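Long-range contact in Ton_1535 (PDB 3ZPJ), which is of unknown function but folds as an all-helical alpha-solenoid that includes a left-handed helical turn: residues L244-R256 with V283-N295. Residues are numbered along the deposited sequence; the frame is centred on the assembly and turned at random.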
loop_
_atom_site.group_PDB
_atom_site.type_symbol
_atom_site.label_atom_id
_atom_site.label_comp_id
_atom_site.label_asym_id
_atom_site.label_seq_id
_atom_site.Cartn_x
_atom_site.Cartn_y
_atom_site.Cartn_z
ATOM N N LEU A 244 -8.540 17.387 -6.146
ATOM C CA LEU A 244 -7.721 18.505 -5.739
ATOM C C LEU A 244 -6.690 18.041 -4.713
ATOM O O LEU A 244 -5.490 18.271 -4.882
ATOM C CB LEU A 244 -8.593 19.634 -5.185
ATOM C CG LEU A 244 -7.898 20.916 -4.725
ATOM C CD1 LEU A 244 -6.779 21.291 -5.658
ATOM C CD2 LEU A 244 -8.916 22.062 -4.659
ATOM N N ILE A 245 -7.157 17.395 -3.650
ATOM C CA ILE A 245 -6.260 16.938 -2.601
ATOM C C ILE A 245 -5.216 16.005 -3.204
ATOM O O ILE A 245 -4.034 16.101 -2.890
ATOM C CB ILE A 245 -7.011 16.206 -1.460
ATOM C CG1 ILE A 245 -7.494 17.197 -0.404
ATOM C CG2 ILE A 245 -6.097 15.214 -0.751
ATOM C CD1 ILE A 245 -8.604 18.062 -0.843
ATOM N N GLY A 246 -5.654 15.127 -4.095
ATOM C CA GLY A 246 -4.765 14.113 -4.638
ATOM C C GLY A 246 -3.661 14.755 -5.450
ATOM O O GLY A 246 -2.486 14.388 -5.340
ATOM N N GLU A 247 -4.034 15.730 -6.267
ATOM C CA GLU A 247 -3.042 16.438 -7.061
ATOM C C GLU A 247 -2.056 17.175 -6.153
ATOM O O GLU A 247 -0.853 17.144 -6.392
ATOM C CB GLU A 247 -3.710 17.343 -8.097
ATOM C CG GLU A 247 -4.364 16.557 -9.250
ATOM C CD GLU A 247 -5.188 17.415 -10.212
ATOM O OE1 GLU A 247 -5.510 18.579 -9.886
ATOM O OE2 GLU A 247 -5.524 16.922 -11.307
ATOM N N LEU A 248 -2.556 17.782 -5.077
ATOM C CA LEU A 248 -1.690 18.464 -4.117
ATOM C C LEU A 248 -0.736 17.519 -3.391
ATOM O O LEU A 248 0.441 17.843 -3.203
ATOM C CB LEU A 248 -2.514 19.267 -3.111
ATOM C CG LEU A 248 -3.271 20.428 -3.761
ATOM C CD1 LEU A 248 -4.101 21.220 -2.761
ATOM C CD2 LEU A 248 -2.283 21.338 -4.438
ATOM N N GLU A 249 -1.244 16.362 -2.974
ATOM C CA GLU A 249 -0.411 15.368 -2.323
ATOM C C GLU A 249 0.701 14.952 -3.281
ATOM O O GLU A 249 1.850 14.791 -2.883
ATOM C CB GLU A 249 -1.249 14.150 -1.863
ATOM C CG GLU A 249 -2.264 14.480 -0.763
ATOM C CD GLU A 249 -3.018 13.259 -0.206
ATOM O OE1 GLU A 249 -3.321 12.320 -0.979
ATOM O OE2 GLU A 249 -3.331 13.264 1.013
ATOM N N VAL A 250 0.363 14.807 -4.556
ATOM C CA VAL A 250 1.363 14.419 -5.532
ATOM C C VAL A 250 2.399 15.519 -5.714
ATOM O O VAL A 250 3.599 15.248 -5.751
ATOM C CB VAL A 250 0.734 14.025 -6.872
ATOM C CG1 VAL A 250 1.763 14.104 -7.989
ATOM C CG2 VAL A 250 0.192 12.622 -6.772
ATOM N N ALA A 251 1.941 16.762 -5.793
ATOM C CA ALA A 251 2.864 17.885 -5.917
ATOM C C ALA A 251 3.821 17.874 -4.724
ATOM O O ALA A 251 5.014 18.121 -4.867
ATOM C CB ALA A 251 2.109 19.195 -5.985
ATOM N N LEU A 252 3.290 17.560 -3.551
ATOM C CA LEU A 252 4.090 17.551 -2.338
ATOM C C LEU A 252 5.163 16.457 -2.399
ATOM O O LEU A 252 6.297 16.642 -1.960
ATOM C CB LEU A 252 3.185 17.354 -1.117
ATOM C CG LEU A 252 3.846 17.506 0.251
ATOM C CD1 LEU A 252 4.595 18.837 0.329
ATOM C CD2 LEU A 252 2.794 17.405 1.334
ATOM N N TRP A 253 4.809 15.312 -2.951
ATOM C CA TRP A 253 5.788 14.241 -3.044
ATOM C C TRP A 253 6.862 14.606 -4.076
ATOM O O TRP A 253 8.054 14.376 -3.865
ATOM C CB TRP A 253 5.136 12.891 -3.371
ATOM C CG TRP A 253 6.184 11.861 -3.566
ATOM C CD1 TRP A 253 6.623 11.346 -4.749
ATOM C CD2 TRP A 253 6.982 11.267 -2.545
ATOM N NE1 TRP A 253 7.639 10.446 -4.528
ATOM C CE2 TRP A 253 7.876 10.378 -3.178
ATOM C CE3 TRP A 253 7.014 11.379 -1.148
ATOM C CZ2 TRP A 253 8.800 9.621 -2.467
ATOM C CZ3 TRP A 253 7.935 10.644 -0.448
ATOM C CH2 TRP A 253 8.814 9.766 -1.107
ATOM N N MET A 254 6.438 15.210 -5.180
ATOM C CA MET A 254 7.376 15.633 -6.201
ATOM C C MET A 254 8.352 16.639 -5.593
ATOM O O MET A 254 9.545 16.654 -5.923
ATOM C CB MET A 254 6.626 16.227 -7.403
ATOM C CG MET A 254 5.643 15.251 -8.033
ATOM S SD MET A 254 4.772 15.900 -9.444
ATOM C CE MET A 254 6.171 16.245 -10.453
ATOM N N LYS A 255 7.839 17.473 -4.695
ATOM C CA LYS A 255 8.640 18.535 -4.101
ATOM C C LYS A 255 9.715 17.914 -3.235
ATOM O O LYS A 255 10.823 18.416 -3.161
ATOM C CB LYS A 255 7.766 19.455 -3.260
ATOM C CG LYS A 255 8.472 20.668 -2.653
ATOM C CD LYS A 255 7.534 21.329 -1.653
ATOM C CE LYS A 255 8.282 22.183 -0.629
ATOM N NZ LYS A 255 8.746 23.474 -1.225
ATOM N N ARG A 256 9.379 16.798 -2.600
ATOM C CA ARG A 256 10.272 16.163 -1.652
ATOM C C ARG A 256 11.349 15.282 -2.306
ATOM O O ARG A 256 12.400 15.034 -1.712
ATOM C CB ARG A 256 9.442 15.405 -0.624
ATOM C CG ARG A 256 8.631 16.388 0.204
ATOM C CD ARG A 256 7.701 15.739 1.207
ATOM N NE ARG A 256 7.161 16.742 2.127
ATOM C CZ ARG A 256 6.204 16.502 3.017
ATOM N NH1 ARG A 256 5.670 15.291 3.106
ATOM N NH2 ARG A 256 5.779 17.469 3.819
ATOM N N VAL A 283 -11.086 21.879 3.885
ATOM C CA VAL A 283 -10.423 23.165 4.030
ATOM C C VAL A 283 -9.155 23.063 4.876
ATOM O O VAL A 283 -8.081 23.513 4.471
ATOM C CB VAL A 283 -11.364 24.175 4.658
ATOM C CG1 VAL A 283 -10.661 25.494 4.851
ATOM C CG2 VAL A 283 -12.592 24.325 3.793
ATOM N N GLN A 284 -9.280 22.450 6.045
ATOM C CA GLN A 284 -8.134 22.235 6.916
ATOM C C GLN A 284 -7.039 21.465 6.209
ATOM O O GLN A 284 -5.860 21.802 6.299
ATOM C CB GLN A 284 -8.569 21.482 8.164
ATOM C CG GLN A 284 -9.617 22.237 8.951
ATOM C CD GLN A 284 -10.325 21.365 9.950
ATOM O OE1 GLN A 284 -9.843 20.286 10.296
ATOM N NE2 GLN A 284 -11.478 21.821 10.421
ATOM N N HIS A 285 -7.443 20.430 5.494
ATOM C CA HIS A 285 -6.493 19.550 4.838
ATOM C C HIS A 285 -5.726 20.299 3.744
ATOM O O HIS A 285 -4.496 20.195 3.638
ATOM C CB HIS A 285 -7.225 18.334 4.257
ATOM C CG HIS A 285 -6.307 17.238 3.811
ATOM N ND1 HIS A 285 -4.974 17.200 4.156
ATOM C CD2 HIS A 285 -6.536 16.139 3.052
ATOM C CE1 HIS A 285 -4.417 16.123 3.626
ATOM N NE2 HIS A 285 -5.340 15.467 2.950
ATOM N N ILE A 286 -6.457 21.062 2.937
ATOM C CA ILE A 286 -5.837 21.817 1.860
ATOM C C ILE A 286 -4.894 22.890 2.413
ATOM O O ILE A 286 -3.818 23.126 1.849
ATOM C CB ILE A 286 -6.898 22.408 0.927
ATOM C CG1 ILE A 286 -7.557 21.287 0.129
ATOM C CG2 ILE A 286 -6.289 23.424 -0.020
ATOM C CD1 ILE A 286 -8.846 21.682 -0.560
ATOM N N ALA A 287 -5.286 23.506 3.533
ATOM C CA ALA A 287 -4.452 24.512 4.189
ATOM C C ALA A 287 -3.122 23.924 4.652
ATOM O O ALA A 287 -2.063 24.535 4.520
ATOM C CB ALA A 287 -5.198 25.159 5.360
ATOM N N ARG A 288 -3.171 22.714 5.184
ATOM C CA ARG A 288 -1.952 22.068 5.626
ATOM C C ARG A 288 -1.093 21.722 4.410
ATOM O O ARG A 288 0.120 21.968 4.408
ATOM C CB ARG A 288 -2.296 20.825 6.444
ATOM C CG ARG A 288 -1.121 19.953 6.843
ATOM C CD ARG A 288 -1.622 18.533 7.078
ATOM N NE ARG A 288 -2.870 18.556 7.850
ATOM C CZ ARG A 288 -3.875 17.689 7.716
ATOM N NH1 ARG A 288 -3.797 16.701 6.829
ATOM N NH2 ARG A 288 -4.964 17.815 8.472
ATOM N N LEU A 289 -1.725 21.169 3.372
ATOM C CA LEU A 289 -0.990 20.773 2.167
ATOM C C LEU A 289 -0.277 21.960 1.547
ATOM O O LEU A 289 0.907 21.880 1.243
ATOM C CB LEU A 289 -1.903 20.098 1.140
ATOM C CG LEU A 289 -2.259 18.650 1.493
ATOM C CD1 LEU A 289 -3.400 18.125 0.643
ATOM C CD2 LEU A 289 -1.043 17.784 1.321
ATOM N N LEU A 290 -0.997 23.068 1.388
ATOM C CA LEU A 290 -0.421 24.256 0.785
ATOM C C LEU A 290 0.713 24.853 1.628
ATOM O O LEU A 290 1.680 25.410 1.090
ATOM C CB LEU A 290 -1.510 25.289 0.527
ATOM C CG LEU A 290 -2.478 24.862 -0.573
ATOM C CD1 LEU A 290 -3.700 25.750 -0.582
ATOM C CD2 LEU A 290 -1.774 24.888 -1.924
ATOM N N THR A 291 0.602 24.736 2.947
ATOM C CA THR A 291 1.681 25.191 3.804
ATOM C C THR A 291 2.946 24.354 3.598
ATOM O O THR A 291 4.008 24.904 3.312
ATOM C CB THR A 291 1.275 25.207 5.275
ATOM O OG1 THR A 291 0.244 26.180 5.458
ATOM C CG2 THR A 291 2.464 25.587 6.147
ATOM N N GLU A 292 2.833 23.032 3.711
ATOM C CA GLU A 292 3.992 22.157 3.510
ATOM C C GLU A 292 4.565 22.307 2.105
ATOM O O GLU A 292 5.752 22.097 1.874
ATOM C CB GLU A 292 3.640 20.687 3.805
ATOM C CG GLU A 292 3.086 20.490 5.211
ATOM C CD GLU A 292 2.732 19.041 5.548
ATOM O OE1 GLU A 292 3.135 18.116 4.804
ATOM O OE2 GLU A 292 2.042 18.828 6.573
ATOM N N LEU A 293 3.718 22.686 1.161
ATOM C CA LEU A 293 4.182 22.921 -0.197
ATOM C C LEU A 293 4.993 24.212 -0.300
ATOM O O LEU A 293 5.852 24.337 -1.170
ATOM C CB LEU A 293 2.998 22.972 -1.160
ATOM C CG LEU A 293 2.440 21.624 -1.602
ATOM C CD1 LEU A 293 1.006 21.773 -2.125
ATOM C CD2 LEU A 293 3.350 21.009 -2.652
ATOM N N GLY A 294 4.715 25.170 0.581
ATOM C CA GLY A 294 5.367 26.464 0.516
ATOM C C GLY A 294 4.561 27.517 -0.218
ATOM O O GLY A 294 5.045 28.621 -0.454
ATOM N N ASN A 295 3.332 27.186 -0.597
ATOM C CA ASN A 295 2.451 28.185 -1.184
ATOM C C ASN A 295 1.694 28.880 -0.052
ATOM O O ASN A 295 0.532 28.586 0.217
ATOM C CB ASN A 295 1.492 27.555 -2.205
ATOM C CG ASN A 295 0.762 28.594 -3.062
ATOM O OD1 ASN A 295 0.423 29.693 -2.601
ATOM N ND2 ASN A 295 0.510 28.239 -4.320
#
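Leu248, Leu289 and Leu293 interlock knobs-into-holes where helices 240-256 and 280-293 pack side by side in the alpha-solenoid, nearly parallel, with helix 262-271 between them in sequence. The segment axes approach to 9.8 Å and cross at 22°, shallow enough for leucines one turn apart to mesh repeatedly. Leu248 enters a hole formed by Ile286, Leu289, Leu290 and Leu293; CD1 meets Ile286 CG2 and CD2 meets Leu293 CD1. Leu289 sits among Ile245, Leu248, Glu249 and Leu252. Leu293 has the most surface buried here: its CD2 lies 3.6 Å from Leu252 CA, and the small Ala251, whose CB also touches that methyl, permits this approach to the backbone. Toward the helix starts, the beta-branched pair Ile245 and Ile286 cross at about a right angle, with Ile245 CD1 3.5 Å from Ile286 CG1.

Polar groups flank this seam. Glu249 OE2 nears the edge of the His285 ring, 3.6 Å from NE2, without a hydrogen bond, while Leu289 CD1 lies over one ring face, offset toward its rim; Glu249 OE1 accepts a hydrogen bond from Tyr211 N. Near the helix ends, Arg256 NH2 forms a salt bridge with Glu292 OE1 (2.9 Å) through a bent N-H...O bond (133°), reaching the oxygen from above the carboxylate plane, while Leu252 CG lies over the centre of the guanidinium. The Lys255 chain bends at its last torsion (chi4 75°), bringing NZ to Leu293 O at 3.0 Å, above the carbonyl plane. That carbonyl belongs to the last helical residue, before Gly294 adopts positive phi in a Schellman motif; NZ also hydrogen-bonds to Tyr262 OH, at the start of helix 262-271. The chemistry thus implies a mainly hydrophobic union, with polar ties joining the C-terminal ends of both helices.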